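Local coordinates for protein R.Ecl18kI (Enterobacter cloacae, PDB 2GB7) that recognises the double-stranded DNA sequence 5'-CCNGG-3' and cleaves it as a type II restriction endonuclease, flipping out nucleotides at its target site, at residues F[14-17]-F[18-22]; F[42-45]-F[46-50]; F[193-196]-F[197-200]; F[99-102]-F[103-106]. The protein carries 1 engineered substitution. One frame throughout, in Å; residues are numbered along the deposited sequence.

In the fold
All four contacts are local, each made within one continuous run of chain, so they follow one another in series and neither nest nor cross. Interaction 1 is the C-terminal end of helix 6-20, beside helices 49-77 and 102-134 and next to the DNA backbone. Interaction 2 closes the turn between helices 42-47 and 49-77, about 34 Å away between centres and on the opposite side of the chain's centre. Interaction 4 closes the bend between helices 90-100 and 102-134, with its centre about 21 Å from that of interaction 1. Last, interaction 3 ends helix 191-199 of a beta-alpha-beta unit; interactions 3 and 4 both touch the second subunit.

Interaction 1 (F[14-17]-F[18-22]); sequences SKER and KSHFI. With nucleotides of chain A.
Arg17 points its CG away from its own backbone N (chi1 -164°), which sets it beside the carbonyl carbon, where it meets Phe21; Phe21, with CG beside its backbone N, brings its ring obliquely against that chain, CD2 nearest to Arg17 CG. The two meet at the C-terminal end of helix 6-20, where Phe21 is the first residue to leave helical geometry. Arg17 CG lies 3.6 Å from Phe21 CD2, and guanidinium and ring planes are 30° apart. Arg17 O, in contrast, sits near the ring plane, at the CD2 side of the edge, and accepts Phe21 N at 3.1 Å, the last full turn of the helix. Past CG the chain bends at chi3; NH2 is bound by Ser111 and Asn112 of helix 102-134, and Arg17 CD comes 3.5 Å from OP1 of DC9 of chain A, so the arginine packs beside the DNA backbone. Phe21 also meets Phe67 and Phe71 of helix 49-77 edge to face. On another flank Glu16 and His20 run side by side, carboxylate and imidazole nearly coplanar (7°), with Glu16 OE2 at the ring edge, 3.1 Å from His20 CD2. A water donates to Lys15 O at 2.6 Å.

Interaction 2 (F[42-45]-F[46-50]); sequences SDYF and LNNPS
Residues 42-47 form one short helix and the next begins at Pro49, with Asn48 between them as the first non-helical residue: a tight junction between two helices. Leu46 N bonds to Ser42 O and Asn47 N to Asp43 O, two successive i to i+4 bonds, before Asn48 leaves helical geometry. Its backbone N still reaches Tyr44 O at 2.9 Å. The same oxygen takes a second bond from Asn48 ND2 (3.0 Å), in the carbonyl plane on a lone pair and close to the plane of the amide itself. Asn48 holds the N-cap position of helix 49-77 but makes no capping bond with its side chain; instead it grips the Tyr44 carbonyl with main chain and side chain, which helps set the rotation of the Asn48 amide. With CG anti to the backbone N (chi1 170°), the Tyr44 ring turns one face to Asn48, whose CB stands over it in a CH-pi contact, 4.1 Å from the centroid. The ring and amide planes lie 11° apart. Lys40 makes a cation-pi contact with Tyr44, and Leu46 packs on Leu252 and Met256 of helix 248-259. At the start of the next helix, Pro49 CD rests 3.3 Å from Phe45 O.

Interaction 3 (F[193-196]-F[197-200]); sequences PEEV and NRTG
Arg198 and Glu195 carry the ionic part of the contact, one turn apart and side by side, both pointing the same way. The guanidinium grips the carboxylate side-on with two nitrogens: NH2 bonds to Glu195 OE1 at 2.8 Å in a nearly straight line (172°), and NE bonds to Glu195 OE2, also at 2.8 Å. Both oxygens are met on the syn side, and the two planes are turned 28° against each other. NE lies farther out of the carboxylate plane than NH2. The Arg198 chain, bent at chi3 (70°), turns the guanidinium edge to the acid. Glu194 joins from the preceding position, its OE2 at the guanidinium edge and in a long salt bridge to NE at 3.8 Å, which completes a three-residue network.

The backbone bonds belong to the end of helix 191-199, the helix of the beta-alpha-beta unit formed with strands 177-181 and 204-207. Asn197 N reaches Pro193 O, and Arg198 N reaches Glu194 O. Glu195 O is held twice, by Thr199 N and by Thr199 OG1 at 2.8 Å, from opposite faces of its plane. Gly200, with positive phi, leaves the helix; its N makes a weak bond to Val196 O.

Among packing contacts, Thr199 CG2 lies over one guanidinium face, toward its rim. Across the dimer, Pro193 packs on Glu194 of the second subunit, and Arg198 on Ile220 of that subunit.

Interaction 4 (F[99-102]-F[103-106]); sequences MEYP and THIY. With nucleotides of chain A.
Tyr101 and His104 make the aromatic contact, an edge-to-face pair with planes at 79° and centroids 5.7 Å apart. Tyr101 CD2 is the atom over the imidazole face, offset toward its rim, and Tyr101 CB lies 3.7 Å from His104 ND1. His104 sets its CG beside its backbone N (chi1 -62°), which turns the ring back along the helix toward the tyrosine. Its other nitrogen, NE2, is bonded to Leu4 O, a bond that helps hold the rotation of the imidazole while Tyr101 packs on its face.

The backbone bonds open the new helix. Tyr101, at the N-cap position, offers its O to Ile105 N at 2.9 Å, and Pro102 O receives Tyr106 N at 3.0 Å. Proline suits this first turn, where its nitrogen has no hydrogen to give.

Apolar packing is lighter: Ile105 CG1 comes 4.4 Å from Tyr101 CB, while Glu100 CB sits over the centre of one Tyr101 ring face.

Toward the DNA, Tyr106 extends with CG anti to its backbone N (chi1 174°), and its OH donates to OP2 of DG6 of chain A at 3.0 Å. The phosphate oxygen lies near the plane of the ring, at its edge.

The contact forms the bend between helix 90-100 and the long helix 102-134; Tyr101 meets Phe97 of the former, and in the dimer Ile105 packs on Ile105 of the second subunit.

Interaction 1 (F[14-17]-F[18-22])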
loop_
_atom_site.group_PDB
_atom_site.type_symbol
_atom_site.label_atom_id
_atom_site.label_comp_id
_atom_site.label_asym_id
_atom_site.label_seq_id
_atom_site.Cartn_x
_atom_site.Cartn_y
_atom_site.Cartn_z
ATOM N N SER F 14 17.779 12.882 -0.697
ATOM C CA SER F 14 16.596 13.715 -0.931
ATOM C C SER F 14 16.925 15.022 -1.645
ATOM O O SER F 14 16.202 15.432 -2.551
ATOM C CB SER F 14 15.898 13.998 0.395
ATOM O OG SER F 14 15.264 12.825 0.854
ATOM N N LYS F 15 18.024 15.657 -1.246
ATOM C CA LYS F 15 18.485 16.891 -1.872
ATOM C C LYS F 15 18.823 16.639 -3.335
ATOM O O LYS F 15 18.402 17.389 -4.217
ATOM C CB LYS F 15 19.699 17.449 -1.118
ATOM C CG LYS F 15 20.194 18.819 -1.590
ATOM C CD LYS F 15 21.394 19.248 -0.758
ATOM C CE LYS F 15 22.170 20.398 -1.398
ATOM N NZ LYS F 15 21.758 21.755 -0.902
ATOM N N GLU F 16 19.549 15.555 -3.580
ATOM C CA GLU F 16 20.012 15.200 -4.911
ATOM C C GLU F 16 18.881 14.754 -5.803
ATOM O O GLU F 16 18.887 15.078 -6.976
ATOM C CB GLU F 16 21.062 14.092 -4.855
ATOM C CG GLU F 16 22.387 14.536 -4.220
ATOM C CD GLU F 16 23.232 15.422 -5.122
ATOM O OE1 GLU F 16 24.196 16.037 -4.599
ATOM O OE2 GLU F 16 22.977 15.490 -6.347
ATOM N N ARG F 17 17.938 13.993 -5.253
ATOM C CA ARG F 17 16.785 13.538 -6.035
ATOM C C ARG F 17 15.964 14.719 -6.531
ATOM O O ARG F 17 15.565 14.755 -7.697
ATOM C CB ARG F 17 15.898 12.589 -5.228
ATOM C CG ARG F 17 14.926 11.803 -6.117
ATOM C CD ARG F 17 13.996 10.883 -5.333
ATOM N NE ARG F 17 14.720 9.978 -4.447
ATOM C CZ ARG F 17 15.273 8.832 -4.825
ATOM N NH1 ARG F 17 15.238 8.460 -6.106
ATOM N NH2 ARG F 17 15.916 8.086 -3.921
ATOM N N LYS F 18 15.690 15.664 -5.637
ATOM C CA LYS F 18 14.947 16.872 -5.992
ATOM C C LYS F 18 15.658 17.677 -7.082
ATOM O O LYS F 18 15.005 18.187 -8.002
ATOM C CB LYS F 18 14.719 17.746 -4.761
ATOM C CG LYS F 18 13.895 18.983 -5.015
ATOM C CD LYS F 18 13.884 19.891 -3.809
ATOM C CE LYS F 18 14.680 21.159 -4.068
ATOM N NZ LYS F 18 14.696 22.040 -2.856
ATOM N N SER F 19 16.982 17.771 -6.978
ATOM C CA SER F 19 17.785 18.579 -7.885
ATOM C C SER F 19 17.903 17.994 -9.268
ATOM O O SER F 19 18.079 18.737 -10.232
ATOM C CB SER F 19 19.211 18.740 -7.353
ATOM O OG SER F 19 19.202 19.390 -6.109
ATOM N N HIS F 20 17.872 16.669 -9.365
ATOM C CA HIS F 20 18.243 16.014 -10.608
ATOM C C HIS F 20 17.152 15.313 -11.381
ATOM O O HIS F 20 17.318 15.056 -12.570
ATOM C CB HIS F 20 19.368 15.031 -10.365
ATOM C CG HIS F 20 20.673 15.705 -10.106
ATOM N ND1 HIS F 20 21.376 16.363 -11.093
ATOM C CD2 HIS F 20 21.384 15.856 -8.967
ATOM C CE1 HIS F 20 22.474 16.878 -10.572
ATOM N NE2 HIS F 20 22.496 16.594 -9.284
ATOM N N PHE F 21 16.055 14.989 -10.711
ATOM C CA PHE F 21 14.935 14.349 -11.388
ATOM C C PHE F 21 13.861 15.354 -11.670
ATOM O O PHE F 21 13.432 16.072 -10.768
ATOM C CB PHE F 21 14.330 13.257 -10.515
ATOM C CG PHE F 21 15.175 12.053 -10.399
ATOM C CD1 PHE F 21 14.997 10.980 -11.253
ATOM C CD2 PHE F 21 16.180 11.994 -9.436
ATOM C CE1 PHE F 21 15.797 9.848 -11.141
ATOM C CE2 PHE F 21 16.963 10.886 -9.318
ATOM C CZ PHE F 21 16.781 9.805 -10.166
ATOM N N ILE F 22 13.378 15.374 -12.905
ATOM C CA ILE F 22 12.175 16.134 -13.205
ATOM C C ILE F 22 10.938 15.439 -12.618
ATOM O O ILE F 22 10.960 14.233 -12.307
ATOM C CB ILE F 22 12.036 16.415 -14.722
ATOM C CG1 ILE F 22 11.835 15.113 -15.516
ATOM C CG2 ILE F 22 13.262 17.205 -15.232
ATOM C CD1 ILE F 22 11.585 15.341 -17.033
ATOM P P DC A 9 10.287 11.688 -5.060
ATOM O OP1 DC A 9 10.725 11.193 -6.387
ATOM O OP2 DC A 9 11.093 12.715 -4.355
ATOM O "O5'" DC A 9 8.792 12.212 -5.217
ATOM C "C5'" DC A 9 7.855 11.459 -5.982
ATOM C "C4'" DC A 9 6.512 12.148 -6.011
ATOM O "O4'" DC A 9 5.889 12.048 -4.710
ATOM C "C3'" DC A 9 6.547 13.637 -6.356
ATOM O "O3'" DC A 9 5.373 13.987 -7.091
ATOM C "C2'" DC A 9 6.432 14.303 -4.995
ATOM C "C1'" DC A 9 5.518 13.337 -4.261
ATOM N N1 DC A 9 5.627 13.351 -2.795
ATOM C C2 DC A 9 4.491 13.054 -2.036
ATOM O O2 DC A 9 3.430 12.783 -2.623
ATOM N N3 DC A 9 4.578 13.066 -0.685
ATOM C C4 DC A 9 5.740 13.357 -0.095
ATOM N N4 DC A 9 5.783 13.358 1.238
ATOM C C5 DC A 9 6.911 13.662 -0.845
ATOM C C6 DC A 9 6.812 13.648 -2.180
HETATM O O HOH W 1 18.066 19.959 -4.046
#

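Interaction 2 (F[42-45]-F[46-50])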
loop_
_atom_site.group_PDB
_atom_site.type_symbol
_atom_site.label_atom_id
_atom_site.label_comp_id
_atom_site.label_asym_id
_atom_site.label_seq_id
_atom_site.Cartn_x
_atom_site.Cartn_y
_atom_site.Cartn_z
ATOM N N SER F 42 -8.133 14.405 -31.845
ATOM C CA SER F 42 -8.901 13.769 -30.787
ATOM C C SER F 42 -9.266 12.349 -31.177
ATOM O O SER F 42 -9.244 11.455 -30.338
ATOM C CB SER F 42 -10.124 14.611 -30.452
ATOM O OG SER F 42 -10.882 14.896 -31.614
ATOM N N ASP F 43 -9.566 12.118 -32.458
ATOM C CA ASP F 43 -9.911 10.772 -32.912
ATOM C C ASP F 43 -8.812 9.769 -32.601
ATOM O O ASP F 43 -9.100 8.611 -32.258
ATOM C CB ASP F 43 -10.234 10.753 -34.410
ATOM C CG ASP F 43 -11.627 11.256 -34.713
ATOM O OD1 ASP F 43 -12.446 11.471 -33.786
ATOM O OD2 ASP F 43 -11.917 11.437 -35.917
ATOM N N TYR F 44 -7.553 10.197 -32.706
ATOM C CA TYR F 44 -6.438 9.311 -32.357
ATOM C C TYR F 44 -6.553 8.750 -30.934
ATOM O O TYR F 44 -6.385 7.555 -30.715
ATOM C CB TYR F 44 -5.065 9.983 -32.535
ATOM C CG TYR F 44 -3.979 9.120 -31.923
ATOM C CD1 TYR F 44 -3.476 7.991 -32.590
ATOM C CD2 TYR F 44 -3.532 9.371 -30.637
ATOM C CE1 TYR F 44 -2.515 7.166 -31.971
ATOM C CE2 TYR F 44 -2.581 8.567 -30.024
ATOM C CZ TYR F 44 -2.079 7.476 -30.685
ATOM O OH TYR F 44 -1.141 6.717 -30.000
ATOM N N PHE F 45 -6.820 9.632 -29.988
ATOM C CA PHE F 45 -6.888 9.249 -28.589
ATOM C C PHE F 45 -8.145 8.439 -28.306
ATOM O O PHE F 45 -8.142 7.534 -27.483
ATOM C CB PHE F 45 -6.826 10.501 -27.728
ATOM C CG PHE F 45 -5.511 11.200 -27.827
ATOM C CD1 PHE F 45 -4.439 10.788 -27.020
ATOM C CD2 PHE F 45 -5.319 12.249 -28.720
ATOM C CE1 PHE F 45 -3.200 11.424 -27.121
ATOM C CE2 PHE F 45 -4.066 12.903 -28.809
ATOM C CZ PHE F 45 -3.007 12.471 -28.019
ATOM N N LEU F 46 -9.218 8.787 -29.004
ATOM C CA LEU F 46 -10.487 8.125 -28.816
ATOM C C LEU F 46 -10.339 6.686 -29.254
ATOM O O LEU F 46 -10.870 5.771 -28.613
ATOM C CB LEU F 46 -11.554 8.851 -29.659
ATOM C CG LEU F 46 -13.007 8.418 -29.602
ATOM C CD1 LEU F 46 -13.467 8.276 -28.146
ATOM C CD2 LEU F 46 -13.835 9.456 -30.343
ATOM N N ASN F 47 -9.600 6.482 -30.338
ATOM C CA ASN F 47 -9.538 5.181 -30.972
ATOM C C ASN F 47 -8.421 4.315 -30.480
ATOM O O ASN F 47 -8.549 3.093 -30.535
ATOM C CB ASN F 47 -9.441 5.297 -32.501
ATOM C CG ASN F 47 -10.684 5.876 -33.125
ATOM O OD1 ASN F 47 -11.805 5.698 -32.629
ATOM N ND2 ASN F 47 -10.497 6.576 -34.227
ATOM N N ASN F 48 -7.342 4.930 -29.976
ATOM C CA ASN F 48 -6.098 4.202 -29.690
ATOM C C ASN F 48 -5.632 4.380 -28.245
ATOM O O ASN F 48 -4.420 4.412 -28.003
ATOM C CB ASN F 48 -4.915 4.693 -30.553
ATOM C CG ASN F 48 -5.133 4.496 -32.041
ATOM O OD1 ASN F 48 -4.628 3.534 -32.625
ATOM N ND2 ASN F 48 -5.907 5.382 -32.653
ATOM N N PRO F 49 -6.545 4.434 -27.282
ATOM C CA PRO F 49 -6.030 4.700 -25.917
ATOM C C PRO F 49 -5.084 3.682 -25.314
ATOM O O PRO F 49 -4.089 4.028 -24.645
ATOM C CB PRO F 49 -7.306 4.893 -25.094
ATOM C CG PRO F 49 -8.360 4.132 -25.829
ATOM C CD PRO F 49 -7.997 4.236 -27.290
ATOM N N SER F 50 -5.387 2.402 -25.516
ATOM C CA SER F 50 -4.533 1.374 -24.903
ATOM C C SER F 50 -3.118 1.433 -25.427
ATOM O O SER F 50 -2.151 1.312 -24.679
ATOM C CB SER F 50 -5.080 -0.040 -25.069
ATOM O OG SER F 50 -6.309 -0.205 -24.387
#

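Interaction 3 (F[193-196]-F[197-200])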
loop_
_atom_site.group_PDB
_atom_site.type_symbol
_atom_site.label_atom_id
_atom_site.label_comp_id
_atom_site.label_asym_id
_atom_site.label_seq_id
_atom_site.Cartn_x
_atom_site.Cartn_y
_atom_site.Cartn_z
ATOM N N PRO F 193 -14.473 1.274 -3.339
ATOM C CA PRO F 193 -15.846 1.239 -2.821
ATOM C C PRO F 193 -16.013 2.093 -1.573
ATOM O O PRO F 193 -17.050 2.679 -1.361
ATOM C CB PRO F 193 -16.050 -0.241 -2.475
ATOM C CG PRO F 193 -15.227 -0.973 -3.427
ATOM C CD PRO F 193 -13.943 -0.097 -3.425
ATOM N N GLU F 194 -14.981 2.181 -0.738
ATOM C CA GLU F 194 -15.106 3.034 0.434
ATOM C C GLU F 194 -15.389 4.470 0.028
ATOM O O GLU F 194 -16.297 5.110 0.581
ATOM C CB GLU F 194 -13.841 2.927 1.315
ATOM C CG GLU F 194 -13.991 3.777 2.591
ATOM C CD GLU F 194 -13.702 5.248 2.419
ATOM O OE1 GLU F 194 -12.888 5.628 1.540
ATOM O OE2 GLU F 194 -14.274 6.043 3.222
ATOM N N GLU F 195 -14.677 4.967 -0.975
ATOM C CA GLU F 195 -14.871 6.337 -1.410
ATOM C C GLU F 195 -16.183 6.518 -2.172
ATOM O O GLU F 195 -16.872 7.511 -1.961
ATOM C CB GLU F 195 -13.667 6.845 -2.199
ATOM C CG GLU F 195 -12.484 7.076 -1.252
ATOM C CD GLU F 195 -12.789 8.221 -0.280
ATOM O OE1 GLU F 195 -12.869 9.377 -0.745
ATOM O OE2 GLU F 195 -12.976 7.982 0.932
ATOM N N VAL F 196 -16.554 5.521 -2.969
ATOM C CA VAL F 196 -17.845 5.568 -3.683
ATOM C C VAL F 196 -18.982 5.649 -2.694
ATOM O O VAL F 196 -19.870 6.521 -2.789
ATOM C CB VAL F 196 -17.975 4.358 -4.592
ATOM C CG1 VAL F 196 -19.412 4.199 -5.134
ATOM C CG2 VAL F 196 -17.068 4.548 -5.771
ATOM N N ASN F 197 -18.943 4.777 -1.698
ATOM C CA ASN F 197 -20.044 4.746 -0.746
ATOM C C ASN F 197 -20.086 5.953 0.181
ATOM O O ASN F 197 -21.180 6.408 0.570
ATOM C CB ASN F 197 -20.028 3.429 -0.008
ATOM C CG ASN F 197 -20.406 2.269 -0.915
ATOM O OD1 ASN F 197 -19.872 1.167 -0.784
ATOM N ND2 ASN F 197 -21.310 2.514 -1.848
ATOM N N ARG F 198 -18.929 6.500 0.512
ATOM C CA ARG F 198 -18.857 7.652 1.394
ATOM C C ARG F 198 -19.479 8.894 0.788
ATOM O O ARG F 198 -20.079 9.693 1.501
ATOM C CB ARG F 198 -17.392 7.939 1.763
ATOM C CG ARG F 198 -17.200 9.015 2.841
ATOM C CD ARG F 198 -15.723 9.097 3.215
ATOM N NE ARG F 198 -14.928 9.662 2.126
ATOM C CZ ARG F 198 -14.926 10.947 1.795
ATOM N NH1 ARG F 198 -15.645 11.830 2.506
ATOM N NH2 ARG F 198 -14.192 11.358 0.773
ATOM N N THR F 199 -19.364 9.046 -0.532
ATOM C CA THR F 199 -19.756 10.290 -1.175
ATOM C C THR F 199 -20.950 10.109 -2.100
ATOM O O THR F 199 -21.394 11.085 -2.721
ATOM C CB THR F 199 -18.596 10.877 -2.001
ATOM O OG1 THR F 199 -18.121 9.886 -2.907
ATOM C CG2 THR F 199 -17.443 11.297 -1.068
ATOM N N GLY F 200 -21.454 8.882 -2.205
ATOM C CA GLY F 200 -22.679 8.656 -3.030
ATOM C C GLY F 200 -22.389 8.666 -4.517
ATOM O O GLY F 200 -23.282 8.887 -5.340
#

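Interaction 4 (F[99-102]-F[103-106])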
loop_
_atom_site.group_PDB
_atom_site.type_symbol
_atom_site.label_atom_id
_atom_site.label_comp_id
_atom_site.label_asym_id
_atom_site.label_seq_id
_atom_site.Cartn_x
_atom_site.Cartn_y
_atom_site.Cartn_z
ATOM N N MET F 99 29.918 -4.672 4.114
ATOM C CA MET F 99 29.775 -4.828 5.569
ATOM C C MET F 99 29.608 -3.522 6.354
ATOM O O MET F 99 28.891 -3.499 7.358
ATOM C CB MET F 99 30.941 -5.637 6.153
ATOM C CG MET F 99 31.110 -7.034 5.554
ATOM S SD MET F 99 32.038 -8.139 6.626
ATOM C CE MET F 99 30.945 -8.024 8.069
ATOM N N GLU F 100 30.277 -2.454 5.919
ATOM C CA GLU F 100 30.306 -1.196 6.673
ATOM C C GLU F 100 29.092 -0.297 6.454
ATOM O O GLU F 100 28.760 0.508 7.321
ATOM C CB GLU F 100 31.559 -0.390 6.348
ATOM C CG GLU F 100 32.155 0.351 7.541
ATOM C CD GLU F 100 32.443 -0.548 8.742
ATOM O OE1 GLU F 100 32.231 -1.779 8.666
ATOM O OE2 GLU F 100 32.891 -0.012 9.787
ATOM N N TYR F 101 28.452 -0.409 5.296
ATOM C CA TYR F 101 27.349 0.525 4.998
ATOM C C TYR F 101 25.974 -0.106 4.761
ATOM O O TYR F 101 25.249 0.365 3.890
ATOM C CB TYR F 101 27.732 1.454 3.825
ATOM C CG TYR F 101 29.168 1.929 3.900
ATOM C CD1 TYR F 101 30.162 1.282 3.176
ATOM C CD2 TYR F 101 29.533 3.009 4.711
ATOM C CE1 TYR F 101 31.490 1.692 3.251
ATOM C CE2 TYR F 101 30.882 3.425 4.804
ATOM C CZ TYR F 101 31.845 2.766 4.058
ATOM O OH TYR F 101 33.186 3.138 4.111
ATOM N N PRO F 102 25.569 -1.109 5.576
ATOM C CA PRO F 102 24.340 -1.796 5.194
ATOM C C PRO F 102 23.130 -0.915 5.348
ATOM O O PRO F 102 22.206 -1.008 4.527
ATOM C CB PRO F 102 24.249 -2.960 6.199
ATOM C CG PRO F 102 25.531 -3.037 6.865
ATOM C CD PRO F 102 26.092 -1.656 6.835
ATOM N N THR F 103 23.099 -0.073 6.383
ATOM C CA THR F 103 21.908 0.787 6.567
ATOM C C THR F 103 21.863 1.836 5.463
ATOM O O THR F 103 20.789 2.146 4.939
ATOM C CB THR F 103 21.900 1.462 7.947
ATOM O OG1 THR F 103 22.129 0.464 8.951
ATOM C CG2 THR F 103 20.608 2.175 8.227
ATOM N N HIS F 104 23.031 2.369 5.111
ATOM C CA HIS F 104 23.179 3.345 4.033
ATOM C C HIS F 104 22.645 2.822 2.702
ATOM O O HIS F 104 21.807 3.469 2.065
ATOM C CB HIS F 104 24.657 3.716 3.856
ATOM C CG HIS F 104 25.266 4.368 5.054
ATOM N ND1 HIS F 104 25.778 3.644 6.109
ATOM C CD2 HIS F 104 25.473 5.672 5.353
ATOM C CE1 HIS F 104 26.286 4.475 7.004
ATOM N NE2 HIS F 104 26.105 5.712 6.574
ATOM N N ILE F 105 23.148 1.660 2.288
ATOM C CA ILE F 105 22.798 1.050 1.005
ATOM C C ILE F 105 21.314 0.731 1.004
ATOM O O ILE F 105 20.590 1.044 0.042
ATOM C CB ILE F 105 23.629 -0.231 0.759
ATOM C CG1 ILE F 105 25.097 0.147 0.593
ATOM C CG2 ILE F 105 23.169 -0.962 -0.505
ATOM C CD1 ILE F 105 26.030 -1.060 0.469
ATOM N N TYR F 106 20.847 0.147 2.100
ATOM C CA TYR F 106 19.421 -0.148 2.246
ATOM C C TYR F 106 18.585 1.132 2.181
ATOM O O TYR F 106 17.572 1.157 1.488
ATOM C CB TYR F 106 19.140 -0.933 3.536
ATOM C CG TYR F 106 17.646 -1.103 3.769
ATOM C CD1 TYR F 106 16.911 -2.065 3.097
ATOM C CD2 TYR F 106 16.981 -0.278 4.674
ATOM C CE1 TYR F 106 15.520 -2.196 3.302
ATOM C CE2 TYR F 106 15.606 -0.404 4.889
ATOM C CZ TYR F 106 14.887 -1.367 4.205
ATOM O OH TYR F 106 13.530 -1.503 4.426
ATOM P P DG A 6 10.932 -0.020 6.374
ATOM O OP1 DG A 6 10.509 -1.190 5.562
ATOM O OP2 DG A 6 12.380 0.289 6.509
ATOM O "O5'" DG A 6 10.230 1.289 5.814
ATOM C "C5'" DG A 6 8.906 1.253 5.297
ATOM C "C4'" DG A 6 8.530 2.629 4.808
ATOM O "O4'" DG A 6 7.249 2.611 4.137
ATOM C "C3'" DG A 6 8.415 3.679 5.913
ATOM O "O3'" DG A 6 8.917 4.911 5.395
ATOM C "C2'" DG A 6 6.914 3.791 6.114
ATOM C "C1'" DG A 6 6.444 3.633 4.685
ATOM N N9 DG A 6 5.051 3.267 4.468
ATOM C C8 DG A 6 4.074 3.009 5.400
ATOM N N7 DG A 6 2.916 2.736 4.857
ATOM C C5 DG A 6 3.153 2.817 3.490
ATOM C C6 DG A 6 2.277 2.636 2.385
ATOM O O6 DG A 6 1.072 2.371 2.392
ATOM N N1 DG A 6 2.943 2.799 1.173
ATOM C C2 DG A 6 4.272 3.103 1.037
ATOM N N2 DG A 6 4.735 3.201 -0.219
ATOM N N3 DG A 6 5.091 3.292 2.055
ATOM C C4 DG A 6 4.468 3.132 3.240
#